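Local atomic coordinates of putative TetR transcriptional regulator (Rhodococcus sp., PDB entry 2I10), a protein that probably binds DNA through a helix-turn-helix domain to regulate transcription, as a dimeric member of the TetR family. Residues 138-142 against 158-164; 82-88 against 192-197; 90-95 against 167-171. All coordinates share one frame. Where two conformers were deposited one is given. Residue numbers count along the deposited sequence, not the author numbering.

Contact 1. Residues 138-142 against 158-164. With NPO (p-nitrophenol), chain C.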
loop_
_atom_site.group_PDB
_atom_site.type_symbol
_atom_site.label_atom_id
_atom_site.label_comp_id
_atom_site.label_asym_id
_atom_site.label_seq_id
_atom_site.Cartn_x
_atom_site.Cartn_y
_atom_site.Cartn_z
ATOM N N VAL B 138 -12.169 -10.560 10.121
ATOM C CA VAL B 138 -11.180 -10.314 11.162
ATOM C C VAL B 138 -11.908 -9.947 12.448
ATOM O O VAL B 138 -11.612 -10.493 13.475
ATOM C CB VAL B 138 -10.132 -9.216 10.679
ATOM C CG1 VAL B 138 -9.248 -8.771 11.807
ATOM C CG2 VAL B 138 -9.281 -9.797 9.578
ATOM N N LEU B 139 -12.901 -9.070 12.384
ATOM C CA LEU B 139 -13.692 -8.731 13.578
ATOM C C LEU B 139 -14.411 -9.957 14.178
ATOM O O LEU B 139 -14.517 -10.073 15.414
ATOM C CB LEU B 139 -14.768 -7.641 13.265
ATOM C CG LEU B 139 -14.335 -6.173 13.121
ATOM C CD1 LEU B 139 -15.430 -5.289 12.491
ATOM C CD2 LEU B 139 -13.829 -5.619 14.483
ATOM N N ASP B 140 -14.943 -10.827 13.320
ATOM C CA ASP B 140 -15.622 -12.056 13.801
ATOM C C ASP B 140 -14.577 -12.864 14.518
ATOM O O ASP B 140 -14.851 -13.421 15.581
ATOM C CB ASP B 140 -16.173 -12.898 12.634
ATOM C CG ASP B 140 -17.420 -12.314 12.022
ATOM O OD1 ASP B 140 -18.055 -11.461 12.693
ATOM O OD2 ASP B 140 -17.799 -12.712 10.871
ATOM N N ARG B 141 -13.361 -12.932 13.962
ATOM C CA ARG B 141 -12.279 -13.720 14.632
ATOM C C ARG B 141 -11.932 -13.143 16.021
ATOM O O ARG B 141 -11.655 -13.903 16.973
ATOM C CB ARG B 141 -10.997 -13.797 13.791
ATOM C CG ARG B 141 -9.931 -14.811 14.252
ATOM C CD ARG B 141 -10.480 -16.239 14.344
ATOM N NE ARG B 141 -9.633 -17.185 15.077
ATOM C CZ ARG B 141 -9.670 -17.343 16.403
ATOM N NH1 ARG B 141 -10.457 -16.609 17.161
ATOM N NH2 ARG B 141 -8.924 -18.253 16.973
ATOM N N PHE B 142 -11.954 -11.811 16.112
ATOM C CA PHE B 142 -11.631 -11.087 17.352
ATOM C C PHE B 142 -12.737 -11.311 18.412
ATOM O O PHE B 142 -12.439 -11.450 19.597
ATOM C CB PHE B 142 -11.385 -9.605 17.069
ATOM C CG PHE B 142 -10.057 -9.324 16.336
ATOM C CD1 PHE B 142 -9.101 -10.317 16.173
ATOM C CD2 PHE B 142 -9.765 -8.056 15.835
ATOM C CE1 PHE B 142 -7.886 -10.054 15.554
ATOM C CE2 PHE B 142 -8.549 -7.814 15.210
ATOM C CZ PHE B 142 -7.610 -8.811 15.083
ATOM N N THR B 158 -12.190 -2.959 16.900
ATOM C CA THR B 158 -12.374 -2.107 15.750
ATOM C C THR B 158 -11.060 -1.482 15.299
ATOM O O THR B 158 -10.709 -1.538 14.105
ATOM C CB THR B 158 -13.443 -1.061 16.076
ATOM O OG1 THR B 158 -14.718 -1.710 16.015
ATOM C CG2 THR B 158 -13.451 0.023 15.049
ATOM N N ALA B 159 -10.341 -0.868 16.251
ATOM C CA ALA B 159 -9.008 -0.382 16.021
ATOM C C ALA B 159 -8.033 -1.464 15.567
ATOM O O ALA B 159 -7.204 -1.231 14.665
ATOM C CB ALA B 159 -8.460 0.323 17.293
ATOM N N LEU B 160 -8.085 -2.621 16.230
ATOM C CA LEU B 160 -7.154 -3.702 15.928
ATOM C C LEU B 160 -7.385 -4.320 14.525
ATOM O O LEU B 160 -6.422 -4.684 13.853
ATOM C CB LEU B 160 -7.203 -4.772 17.011
ATOM C CG LEU B 160 -6.145 -5.887 16.929
ATOM C CD1 LEU B 160 -4.717 -5.326 17.027
ATOM C CD2 LEU B 160 -6.407 -6.816 18.051
ATOM N N ALA B 161 -8.649 -4.442 14.103
ATOM C CA ALA B 161 -8.995 -4.821 12.705
ATOM C C ALA B 161 -8.430 -3.860 11.664
ATOM O O ALA B 161 -7.883 -4.278 10.664
ATOM C CB ALA B 161 -10.523 -4.916 12.527
ATOM N N ARG B 162 -8.599 -2.558 11.902
ATOM C CA ARG B 162 -8.055 -1.523 11.030
ATOM C C ARG B 162 -6.542 -1.637 10.986
ATOM O O ARG B 162 -5.931 -1.512 9.940
ATOM C CB ARG B 162 -8.510 -0.133 11.541
ATOM C CG ARG B 162 -8.307 1.046 10.567
ATOM C CD ARG B 162 -9.101 0.864 9.244
ATOM N NE ARG B 162 -10.542 0.914 9.463
ATOM C CZ ARG B 162 -11.481 0.812 8.522
ATOM N NH1 ARG B 162 -11.156 0.610 7.243
ATOM N NH2 ARG B 162 -12.756 0.880 8.875
ATOM N N TYR B 163 -5.920 -1.897 12.115
ATOM C CA TYR B 163 -4.484 -2.048 12.088
ATOM C C TYR B 163 -4.068 -3.237 11.212
ATOM O O TYR B 163 -3.112 -3.127 10.466
ATOM C CB TYR B 163 -3.905 -2.206 13.485
ATOM C CG TYR B 163 -2.545 -2.843 13.443
ATOM C CD1 TYR B 163 -1.405 -2.079 13.200
ATOM C CD2 TYR B 163 -2.403 -4.210 13.624
ATOM C CE1 TYR B 163 -0.167 -2.679 13.145
ATOM C CE2 TYR B 163 -1.167 -4.814 13.538
ATOM C CZ TYR B 163 -0.051 -4.037 13.314
ATOM O OH TYR B 163 1.208 -4.642 13.273
ATOM N N VAL B 164 -4.755 -4.371 11.336
ATOM C CA VAL B 164 -4.436 -5.570 10.513
ATOM C C VAL B 164 -4.556 -5.278 9.038
ATOM O O VAL B 164 -3.747 -5.766 8.266
ATOM C CB VAL B 164 -5.323 -6.830 10.873
ATOM C CG1 VAL B 164 -5.071 -8.014 9.889
ATOM C CG2 VAL B 164 -5.054 -7.277 12.326
HETATM C C1 NPO C . -15.073 2.088 6.967
HETATM C C2 NPO C . -15.062 3.168 6.104
HETATM C C3 NPO C . -14.358 3.123 4.928
HETATM C C4 NPO C . -13.655 2.004 4.594
HETATM C C5 NPO C . -13.641 0.897 5.433
HETATM C C6 NPO C . -14.353 0.936 6.623
HETATM O OH NPO C . -12.978 2.043 3.419
HETATM N N1 NPO C . -15.844 2.243 8.150
HETATM O O2 NPO C . -16.497 3.290 8.264
HETATM O O3 NPO C . -15.903 1.387 9.040
#

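Contact 2. Residues 82-88 against 192-197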
loop_
_atom_site.group_PDB
_atom_site.type_symbol
_atom_site.label_atom_id
_atom_site.label_comp_id
_atom_site.label_asym_id
_atom_site.label_seq_id
_atom_site.Cartn_x
_atom_site.Cartn_y
_atom_site.Cartn_z
ATOM N N THR B 82 -5.889 -19.283 17.835
ATOM C CA THR B 82 -5.894 -17.969 18.516
ATOM C C THR B 82 -5.959 -16.885 17.456
ATOM O O THR B 82 -5.624 -17.130 16.295
ATOM C CB THR B 82 -4.637 -17.715 19.456
ATOM O OG1 THR B 82 -3.420 -17.746 18.699
ATOM C CG2 THR B 82 -4.547 -18.739 20.624
ATOM N N ALA B 83 -6.449 -15.713 17.852
ATOM C CA ALA B 83 -6.482 -14.520 16.990
ATOM C C ALA B 83 -5.064 -14.135 16.543
ATOM O O ALA B 83 -4.846 -13.823 15.360
ATOM C CB ALA B 83 -7.136 -13.361 17.736
ATOM N N HIS B 84 -4.109 -14.164 17.492
ATOM C CA HIS B 84 -2.698 -13.913 17.184
ATOM C C HIS B 84 -2.188 -14.857 16.067
ATOM O O HIS B 84 -1.698 -14.385 15.053
ATOM C CB HIS B 84 -1.768 -13.996 18.409
ATOM C CG HIS B 84 -0.308 -13.948 18.027
ATOM N ND1 HIS B 84 0.312 -12.788 17.603
ATOM C CD2 HIS B 84 0.605 -14.937 17.878
ATOM C CE1 HIS B 84 1.553 -13.063 17.239
ATOM N NE2 HIS B 84 1.761 -14.358 17.405
ATOM N N GLU B 85 -2.299 -16.173 16.260
ATOM C CA GLU B 85 -1.860 -17.142 15.239
ATOM C C GLU B 85 -2.593 -16.992 13.915
ATOM O O GLU B 85 -1.982 -17.183 12.842
ATOM C CB GLU B 85 -2.013 -18.586 15.728
ATOM C CG GLU B 85 -1.137 -19.557 14.969
ATOM C CD GLU B 85 -1.288 -21.026 15.402
ATOM O OE1 GLU B 85 -1.618 -21.315 16.594
ATOM O OE2 GLU B 85 -1.019 -21.897 14.531
ATOM N N ALA B 86 -3.885 -16.656 13.989
ATOM C CA ALA B 86 -4.722 -16.375 12.801
ATOM C C ALA B 86 -4.130 -15.249 11.943
ATOM O O ALA B 86 -3.870 -15.413 10.742
ATOM C CB ALA B 86 -6.183 -16.027 13.211
ATOM N N VAL B 87 -3.929 -14.107 12.583
ATOM C CA VAL B 87 -3.318 -12.930 11.960
ATOM C C VAL B 87 -1.867 -13.177 11.466
ATOM O O VAL B 87 -1.525 -12.777 10.335
ATOM C CB VAL B 87 -3.486 -11.727 12.868
ATOM C CG1 VAL B 87 -2.595 -10.526 12.424
ATOM C CG2 VAL B 87 -5.014 -11.350 12.918
ATOM N N LEU B 88 -1.061 -13.848 12.298
ATOM C CA LEU B 88 0.292 -14.241 11.943
ATOM C C LEU B 88 0.353 -15.071 10.642
ATOM O O LEU B 88 1.135 -14.748 9.722
ATOM C CB LEU B 88 0.981 -14.975 13.107
ATOM C CG LEU B 88 2.320 -15.617 12.718
ATOM C CD1 LEU B 88 3.454 -14.597 12.622
ATOM C CD2 LEU B 88 2.716 -16.684 13.713
ATOM N N ALA B 192 2.418 -8.963 13.446
ATOM C CA ALA B 192 1.453 -9.845 14.102
ATOM C C ALA B 192 1.470 -9.700 15.635
ATOM O O ALA B 192 0.444 -9.917 16.304
ATOM C CB ALA B 192 1.684 -11.286 13.701
ATOM N N GLN B 193 2.614 -9.291 16.172
ATOM C CA GLN B 193 2.809 -9.106 17.614
ATOM C C GLN B 193 1.781 -8.184 18.233
ATOM O O GLN B 193 1.496 -8.290 19.415
ATOM C CB GLN B 193 4.208 -8.534 17.911
ATOM C CG GLN B 193 5.300 -9.557 18.152
ATOM C CD GLN B 193 6.707 -8.911 18.232
ATOM O OE1 GLN B 193 6.851 -7.671 18.333
ATOM N NE2 GLN B 193 7.747 -9.757 18.209
ATOM N N VAL B 194 1.259 -7.258 17.440
ATOM C CA VAL B 194 0.220 -6.339 17.888
ATOM C C VAL B 194 -1.093 -7.030 18.254
ATOM O O VAL B 194 -1.850 -6.516 19.064
ATOM C CB VAL B 194 -0.012 -5.223 16.854
ATOM C CG1 VAL B 194 -1.158 -4.300 17.296
ATOM C CG2 VAL B 194 1.313 -4.415 16.671
ATOM N N VAL B 195 -1.367 -8.183 17.654
ATOM C CA VAL B 195 -2.508 -9.000 18.100
ATOM C C VAL B 195 -2.072 -9.825 19.317
ATOM O O VAL B 195 -1.295 -10.762 19.193
ATOM C CB VAL B 195 -3.037 -9.847 16.977
ATOM C CG1 VAL B 195 -4.290 -10.655 17.433
ATOM C CG2 VAL B 195 -3.416 -8.929 15.793
ATOM N N PRO B 196 -2.534 -9.439 20.520
ATOM C CA PRO B 196 -2.020 -10.109 21.721
ATOM C C PRO B 196 -2.486 -11.545 21.887
ATOM O O PRO B 196 -3.540 -11.908 21.376
ATOM C CB PRO B 196 -2.592 -9.269 22.869
ATOM C CG PRO B 196 -3.171 -8.029 22.210
ATOM C CD PRO B 196 -3.527 -8.398 20.845
ATOM N N ARG B 197 -1.676 -12.355 22.567
ATOM C CA ARG B 197 -2.110 -13.677 23.004
ATOM C C ARG B 197 -2.042 -13.753 24.518
ATOM O O ARG B 197 -0.960 -13.940 25.093
ATOM C CB ARG B 197 -1.279 -14.801 22.376
ATOM C CG ARG B 197 -1.969 -16.167 22.494
ATOM C CD ARG B 197 -1.017 -17.342 22.349
ATOM N NE ARG B 197 -1.697 -18.602 22.650
ATOM C CZ ARG B 197 -1.569 -19.295 23.782
ATOM N NH1 ARG B 197 -0.758 -18.881 24.756
ATOM N NH2 ARG B 197 -2.251 -20.423 23.937
HETATM O O HOH W 1 -4.663 -14.183 20.285
#

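Contact 3. Residues 90-95 against 167-171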
loop_
_atom_site.group_PDB
_atom_site.type_symbol
_atom_site.label_atom_id
_atom_site.label_comp_id
_atom_site.label_asym_id
_atom_site.label_seq_id
_atom_site.Cartn_x
_atom_site.Cartn_y
_atom_site.Cartn_z
ATOM N N PHE B 90 -2.074 -15.370 8.393
ATOM C CA PHE B 90 -2.516 -14.518 7.312
ATOM C C PHE B 90 -1.420 -13.577 6.759
ATOM O O PHE B 90 -1.208 -13.469 5.527
ATOM C CB PHE B 90 -3.703 -13.686 7.723
ATOM C CG PHE B 90 -4.292 -12.957 6.585
ATOM C CD1 PHE B 90 -4.705 -13.670 5.446
ATOM C CD2 PHE B 90 -4.400 -11.577 6.597
ATOM C CE1 PHE B 90 -5.216 -13.004 4.339
ATOM C CE2 PHE B 90 -4.926 -10.913 5.507
ATOM C CZ PHE B 90 -5.331 -11.614 4.380
ATOM N N LEU B 91 -0.739 -12.895 7.661
ATOM C CA LEU B 91 0.249 -11.878 7.235
ATOM C C LEU B 91 1.454 -12.485 6.563
ATOM O O LEU B 91 1.884 -11.993 5.498
ATOM C CB LEU B 91 0.663 -10.938 8.390
ATOM C CG LEU B 91 -0.378 -10.006 8.970
ATOM C CD1 LEU B 91 0.283 -9.140 10.113
ATOM C CD2 LEU B 91 -1.095 -9.130 7.913
ATOM N N THR B 92 2.013 -13.557 7.148
ATOM C CA THR B 92 3.129 -14.272 6.523
ATOM C C THR B 92 2.760 -14.986 5.182
ATOM O O THR B 92 3.580 -15.076 4.265
ATOM C CB THR B 92 3.769 -15.328 7.466
ATOM O OG1 THR B 92 2.800 -16.332 7.794
ATOM C CG2 THR B 92 4.327 -14.712 8.732
ATOM N N GLY B 93 1.542 -15.505 5.090
ATOM C CA GLY B 93 1.009 -16.073 3.852
ATOM C C GLY B 93 0.915 -15.033 2.731
ATOM O O GLY B 93 1.236 -15.326 1.581
ATOM N N ARG B 94 0.494 -13.816 3.084
ATOM C CA ARG B 94 0.383 -12.721 2.134
ATOM C C ARG B 94 1.755 -12.362 1.640
ATOM O O ARG B 94 1.944 -12.127 0.451
ATOM C CB ARG B 94 -0.298 -11.481 2.725
ATOM C CG ARG B 94 -1.831 -11.519 2.879
ATOM C CD ARG B 94 -2.440 -12.722 2.194
ATOM N NE ARG B 94 -2.941 -12.422 0.877
ATOM C CZ ARG B 94 -3.232 -13.334 -0.041
ATOM N NH1 ARG B 94 -3.054 -14.635 0.196
ATOM N NH2 ARG B 94 -3.698 -12.933 -1.206
ATOM N N VAL B 95 2.724 -12.326 2.541
ATOM C CA VAL B 95 4.095 -12.006 2.156
ATOM C C VAL B 95 4.636 -13.052 1.149
ATOM O O VAL B 95 5.367 -12.709 0.237
ATOM C CB VAL B 95 5.046 -11.857 3.390
ATOM C CG1 VAL B 95 6.512 -11.818 2.947
ATOM C CG2 VAL B 95 4.737 -10.567 4.172
ATOM N N ALA B 167 -1.656 -3.204 8.085
ATOM C CA ALA B 167 -0.475 -4.054 7.981
ATOM C C ALA B 167 -0.393 -4.845 6.646
ATOM O O ALA B 167 0.666 -4.902 6.010
ATOM C CB ALA B 167 -0.347 -5.001 9.208
ATOM N N VAL B 168 -1.502 -5.437 6.196
ATOM C CA VAL B 168 -1.522 -6.193 4.946
ATOM C C VAL B 168 -1.160 -5.335 3.747
ATOM O O VAL B 168 -0.392 -5.726 2.896
ATOM C CB VAL B 168 -2.948 -6.782 4.620
ATOM C CG1 VAL B 168 -2.950 -7.439 3.249
ATOM C CG2 VAL B 168 -3.380 -7.778 5.650
ATOM N N TYR B 169 -1.830 -4.181 3.642
ATOM C CA TYR B 169 -1.593 -3.286 2.520
ATOM C C TYR B 169 -0.170 -2.716 2.560
ATOM O O TYR B 169 0.449 -2.574 1.534
ATOM C CB TYR B 169 -2.606 -2.172 2.536
ATOM C CG TYR B 169 -4.014 -2.668 2.374
ATOM C CD1 TYR B 169 -4.369 -3.486 1.291
ATOM C CD2 TYR B 169 -5.000 -2.337 3.302
ATOM C CE1 TYR B 169 -5.691 -3.946 1.139
ATOM C CE2 TYR B 169 -6.325 -2.805 3.149
ATOM C CZ TYR B 169 -6.651 -3.606 2.082
ATOM O OH TYR B 169 -7.970 -4.035 1.912
ATOM N N GLY B 170 0.334 -2.414 3.755
ATOM C CA GLY B 170 1.723 -1.892 3.907
ATOM C C GLY B 170 2.763 -2.911 3.518
ATOM O O GLY B 170 3.773 -2.576 2.839
ATOM N N LEU B 171 2.552 -4.161 3.939
ATOM C CA LEU B 171 3.453 -5.243 3.477
ATOM C C LEU B 171 3.377 -5.426 1.964
ATOM O O LEU B 171 4.395 -5.666 1.335
ATOM C CB LEU B 171 3.166 -6.562 4.181
ATOM C CG LEU B 171 3.525 -6.612 5.663
ATOM C CD1 LEU B 171 2.657 -7.700 6.347
ATOM C CD2 LEU B 171 4.985 -6.929 5.812
#

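Contact 1. Residues 138-142 against 158-164
In the all-helical C-terminal domain of this TetR-family protein, helices 121-148 and 157-177 pack together beside a p-nitrophenol pocket. The two segments cross obliquely, with 134° between their N-to-C directions and axes 9.6 Å apart, and their backbones come nearest at V138 and A161 (CA to CA 6.1 Å). The small A161 admits this approach: V138 CG1 sits 4.1 Å and L139 CD2 3.9 Å from A161 CB. F142 lies against L160 and V164, with CE2 3.5 Å from L160 CG and CZ 4.1 Å from V164 CG2. On the far side of helix 157-177, the CA-to-CB bond of R162 points away from this core; its guanidinium edge meets the ligand, and it forms salt bridges to E174 and E183 of the second subunit, so the helix also serves the dimer interface. R162 NH2 lies 2.8 Å from C6 of p-nitrophenol. L160 CD2 makes a CH-pi contact over one face of the F142 ring, 4.1 Å from its centroid and 27° off the normal.

Contact 2. Residues 82-88 against 192-197
The first turns of helix 83-98 meet the chain as it leaves helix 181-192. T82 is the N-cap: its OG1 accepts from E85 N at 3.1 Å, and the helical bonding begins with A86 N to T82 O at 2.9 Å. Opposite, A192 to V195 forms a type I beta turn, closed by V195 N to A192 O at 2.8 Å, after which P196 and R197 are extended. The backbones come close at two places, with CA atoms 5.0 Å apart for both H84-V195 and L88-A192. H84 lies across the turn, its ND1 giving two weak hydrogen bonds, to A192 O at 3.2 Å and to V195 O at 3.0 Å. A water joins H84 N to P196 O, 2.8 Å from each. Beside these polar links the contact is apolar: V195 CG1 lies 3.9 Å from A83 CB, V195 CG2 lies 3.8 Å from V87 CG1, and A192 CB lies 3.8 Å from L88 CB. At the outer edge T82 CG2 approaches R197 NE at 3.5 Å. V195 also reaches L160 of helix 157-177, so the tail is packed into the domain. Both carbonyls meeting H84 ND1 belong to the turn's end residues, which implies that one imidazole N-H, shared through bent bonds, couples the turn to the helix while V195 and A192 add apolar packing against A83, V87 and L88.

Contact 3. Residues 90-95 against 167-171
This is a buried helix-helix contact inside the C-terminal domain, joining the middle of helix 83-98 to helix 157-177 near the centre of the chain. The two segments run almost parallel, with 21° between their directions and axes 10.1 Å apart. Their CA atoms come nearest at L91-V168, 6.4 Å, and again one turn on at V95-L171, 6.9 Å. The interface is apolar. L91 reaches into the gap: its CD2 lies 3.5 Å from V168 CG2 and 4.3 Å from L171 CD1, while its CD1 lies 4.3 Å from A167 CB. V168 is met from a second direction by F90, with CE2 3.5 Å from V168 CG2, and a turn further V95 CG2 touches L171 CD2 at 4.0 Å. R94 contributes through its aliphatic part, CG lying 4.2 Å from V168 CG1; its guanidinium NH2 is hydrogen-bonded to M67 O. The surroundings close the bundle around this pair. Helix 181-192 packs on one flank, where L184 and A188 meet L171 and T185 and A188 meet V95; helix 71-78 covers F90 through L74 and A77, and C68, disulfide-bonded to C107, touches V168.

Of the helices in these contacts, 83-98 comes first along the chain and serves two contacts. Contact 2 closes the longest loop, from 82-88 to the tail at 192-197, enclosing both others. Contact 3 begins further along that helix and returns at 167-171; contact 1, joining 138-142 to 158-164, lies within that span. None cross. Contacts 1 and 3 share helix 157-177, and V164 O of contact 1 lies 4.3 Å from L91 CD2 of contact 3. Contact 2 meets contact 3 where A192 N lies 4.0 Å from L91 CD1, and contact 1 where R141 NH2 lies 3.3 Å from T82 C. Together they tie helices 83-98, 121-148 and 157-177 to the C-terminal tail.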